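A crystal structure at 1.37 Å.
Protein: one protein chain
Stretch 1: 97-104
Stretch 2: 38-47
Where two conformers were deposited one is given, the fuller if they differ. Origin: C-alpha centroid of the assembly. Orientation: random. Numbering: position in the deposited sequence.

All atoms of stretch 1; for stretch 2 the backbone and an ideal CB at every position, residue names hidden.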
# COMPACT_ATOMS: atom_id res chain seq x y z
N VAL B 97 10.86 -14.94 12.00
CA VAL B 97 9.80 -13.99 11.68
C VAL B 97 9.60 -12.97 12.80
O VAL B 97 10.23 -13.04 13.84
CB VAL B 97 8.47 -14.72 11.41
CG1 VAL B 97 8.59 -15.63 10.17
CG2 VAL B 97 8.04 -15.50 12.60
N LEU B 98 8.74 -12.00 12.57
CA LEU B 98 8.41 -11.02 13.58
C LEU B 98 7.82 -11.74 14.79
O LEU B 98 6.90 -12.51 14.65
CB LEU B 98 7.40 -10.02 13.02
CG LEU B 98 7.06 -8.83 13.92
CD1 LEU B 98 8.19 -7.84 14.00
CD2 LEU B 98 5.79 -8.16 13.37
N ARG B 99 8.40 -11.48 15.97
CA ARG B 99 7.95 -12.10 17.22
C ARG B 99 7.29 -11.09 18.14
O ARG B 99 6.43 -11.45 18.96
CB ARG B 99 9.10 -12.79 17.94
CG ARG B 99 9.67 -13.95 17.19
CD ARG B 99 8.73 -15.12 17.05
NE ARG B 99 8.62 -15.87 18.30
CZ ARG B 99 7.48 -16.34 18.82
NH1 ARG B 99 6.31 -16.10 18.26
NH2 ARG B 99 7.54 -17.04 19.95
N SER B 100 7.67 -9.82 18.00
CA SER B 100 7.01 -8.77 18.78
C SER B 100 7.13 -7.45 18.05
O SER B 100 8.07 -7.24 17.29
CB SER B 100 7.56 -8.68 20.21
OG SER B 100 8.87 -8.23 20.20
N ILE B 101 6.16 -6.58 18.24
CA ILE B 101 6.20 -5.25 17.67
C ILE B 101 5.51 -4.25 18.59
O ILE B 101 4.51 -4.57 19.26
CB ILE B 101 5.58 -5.25 16.23
CG1 ILE B 101 5.80 -3.91 15.54
CG2 ILE B 101 4.11 -5.60 16.27
CD1 ILE B 101 5.71 -3.99 14.02
N THR B 102 6.05 -3.03 18.59
CA THR B 102 5.51 -1.89 19.31
C THR B 102 5.32 -0.75 18.30
O THR B 102 6.18 -0.52 17.47
CB THR B 102 6.49 -1.49 20.43
OG1 THR B 102 6.46 -2.50 21.45
CG2 THR B 102 6.09 -0.20 21.11
N PHE B 103 4.18 -0.06 18.40
CA PHE B 103 3.85 1.08 17.54
C PHE B 103 3.86 2.32 18.41
O PHE B 103 3.00 2.46 19.29
CB PHE B 103 2.48 0.88 16.89
CG PHE B 103 2.44 -0.28 15.92
CD1 PHE B 103 2.97 -0.16 14.64
CD2 PHE B 103 1.94 -1.51 16.32
CE1 PHE B 103 2.95 -1.23 13.77
CE2 PHE B 103 1.92 -2.57 15.43
CZ PHE B 103 2.44 -2.43 14.17
N THR B 104 4.85 3.17 18.23
CA THR B 104 4.97 4.40 18.99
C THR B 104 4.39 5.57 18.22
O THR B 104 4.54 5.68 17.00
CB THR B 104 6.45 4.66 19.32
OG1 THR B 104 6.91 3.57 20.14
CG2 THR B 104 6.63 5.91 20.15
N UNK B 38 -1.23 -18.47 21.47
CA UNK B 38 -0.39 -17.65 22.32
C UNK B 38 -0.17 -16.29 21.67
O UNK B 38 -0.85 -15.92 20.73
CB UNK B 38 0.95 -18.34 22.59
N UNK B 39 0.81 -15.58 22.19
CA UNK B 39 1.13 -14.23 21.74
C UNK B 39 2.11 -14.24 20.57
O UNK B 39 3.15 -13.62 20.65
CB UNK B 39 1.71 -13.41 22.90
N UNK B 40 1.78 -14.96 19.50
CA UNK B 40 2.68 -15.14 18.36
C UNK B 40 2.14 -14.36 17.16
O UNK B 40 1.18 -14.81 16.54
CB UNK B 40 2.84 -16.62 18.02
N UNK B 41 2.69 -13.19 16.84
CA UNK B 41 2.15 -12.41 15.72
C UNK B 41 2.32 -13.18 14.43
O UNK B 41 3.41 -13.72 14.16
CB UNK B 41 2.83 -11.05 15.62
N UNK B 42 1.25 -13.28 13.65
CA UNK B 42 1.33 -13.87 12.33
C UNK B 42 0.82 -12.94 11.22
O UNK B 42 1.12 -13.20 10.06
CB UNK B 42 0.54 -15.18 12.31
N UNK B 43 0.06 -11.90 11.56
CA UNK B 43 -0.40 -10.96 10.53
C UNK B 43 -0.55 -9.57 11.15
O UNK B 43 -0.76 -9.45 12.36
CB UNK B 43 -1.72 -11.42 9.91
N UNK B 44 -0.50 -8.55 10.29
CA UNK B 44 -0.74 -7.15 10.63
C UNK B 44 -1.73 -6.58 9.64
O UNK B 44 -1.65 -6.83 8.45
CB UNK B 44 0.56 -6.34 10.63
N UNK B 45 -2.70 -5.82 10.14
CA UNK B 45 -3.63 -5.09 9.32
C UNK B 45 -3.46 -3.62 9.60
O UNK B 45 -3.42 -3.22 10.77
CB UNK B 45 -5.07 -5.54 9.57
N UNK B 46 -3.31 -2.82 8.55
CA UNK B 46 -3.26 -1.36 8.68
C UNK B 46 -4.42 -0.79 7.92
O UNK B 46 -4.66 -1.17 6.78
CB UNK B 46 -1.94 -0.78 8.17
N UNK B 47 -5.15 0.13 8.53
CA UNK B 47 -6.27 0.75 7.87
C UNK B 47 -6.34 2.24 8.11
O UNK B 47 -5.94 2.76 9.16
CB UNK B 47 -7.57 0.09 8.33

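The two strands cross at a steep angle, 106° between their N-to-C directions, so stretch 2 meets stretch 1 closely near Arg-99 and its backbone then draws away, leaving longer side chains to span the gap.

Position 38 lies out of reach of stretch 1, and its phi/psi of -139/-165 lets many residues fit; it is Gly-38. At position 39 the CA-to-CB bond points sideways and the ideal CB finds nothing of stretch 1 within 5.5 Å, so a polar residue would be at ease. Asn-39 contributes chiefly its backbone: a water donates to Asn-39 O (3.0 Å from the water oxygen) and to Arg-99 O (2.8 Å), tying together two carbonyls that cannot bond each other.

At position 40 CB also points sideways, but the ideal CB lies 3.5 Å from Arg-99 NH1, a positively charged donor. A short side chain with an acceptor, such as Asp, Asn, Ser or Thr, would suit. The residue is Asn-40. Its OD1 lies at the edge of the guanidinium and accepts a nearly straight hydrogen bond from Arg-99 NH1 (2.9 Å, 166°) and a weak one from Arg-99 NH2 (3.4 Å, 136°). An amide thus meets the arginine without a countercharge, while Asn-40 ND2 is bonded elsewhere in the structure.

At position 41 CB points toward stretch 1, 4.4 Å from Leu-98 O and 4.9 Å from Arg-99 O. Space is limited, favouring a compact residue such as Ala, Val or Pro, and phi of -64° is ideal for proline. Pro-41 packs its ring against the backbone, with Pro-41 CD 3.2 Å from Arg-99 O. Having no N-H, it offers that carbonyl no backbone donor. Two waters each donate to both Pro-41 O and Leu-98 O, bridging carbonyls whose oxygens are 3.7 Å apart.

Positions 42 and 43 direct CB away, so stretch 1 sets little limit on them; they are Ile-42 and Ala-43.

Position 44 points toward stretch 1, yet no atom of stretch 1 lies within 5.5 Å of its ideal CB. A long apolar residue, Leu, Met or Phe, could fill the space. Leu-44 does so: CD1 lies 4.1 Å from Leu-98 CD2, and CD2 lies 4.5 Å from Ile-101 CG2 and 4.4 Å from Phe-103 CZ.

At 46 CB points sideways, and only a long side chain could reach Phe-103; an aromatic or Met is plausible. Phe-46 brings CE1 to 4.0 Å from Phe-103 CE1. Positions 45 and 47 are out of reach, so stretch 1 leaves the choice open; they are Thr-45 and Ser-47.

Stretch 2 38-47: GNNPIALTFS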
# COMPACT_ATOMS: atom_id res chain seq x y z
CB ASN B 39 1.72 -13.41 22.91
CG ASN B 39 2.78 -14.19 23.71
OD1 ASN B 39 3.67 -14.84 23.13
ND2 ASN B 39 2.69 -14.14 25.04
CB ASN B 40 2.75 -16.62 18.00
CG ASN B 40 3.07 -17.48 19.20
OD1 ASN B 40 4.18 -17.42 19.74
ND2 ASN B 40 2.09 -18.27 19.65
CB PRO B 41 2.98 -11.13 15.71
CG PRO B 41 3.73 -11.12 16.93
CD PRO B 41 3.79 -12.47 17.50
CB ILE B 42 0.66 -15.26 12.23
CG1 ILE B 42 -0.83 -15.18 12.49
CG2 ILE B 42 1.35 -16.24 13.19
CD1 ILE B 42 -1.61 -16.49 12.19
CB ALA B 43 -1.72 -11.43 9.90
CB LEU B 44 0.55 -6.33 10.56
CG LEU B 44 1.64 -6.77 11.52
CD1 LEU B 44 2.95 -6.10 11.18
CD2 LEU B 44 1.24 -6.52 12.97
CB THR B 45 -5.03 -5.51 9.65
OG1 THR B 45 -5.21 -6.92 9.39
CG2 THR B 45 -6.04 -4.74 8.76
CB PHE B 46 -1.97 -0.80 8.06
CG PHE B 46 -0.71 -1.44 8.59
CD1 PHE B 46 -0.25 -1.12 9.86
CD2 PHE B 46 -0.02 -2.39 7.87
CE1 PHE B 46 0.91 -1.71 10.36
CE2 PHE B 46 1.10 -2.98 8.38
CZ PHE B 46 1.55 -2.63 9.63
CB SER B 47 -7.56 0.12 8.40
OG SER B 47 -7.53 -1.30 8.32
O HOH W 1 6.10 -13.83 20.39
O HOH W 2 5.78 -19.64 20.37
O HOH W 3 5.25 -12.95 12.25
O HOH W 4 5.55 -14.75 15.71
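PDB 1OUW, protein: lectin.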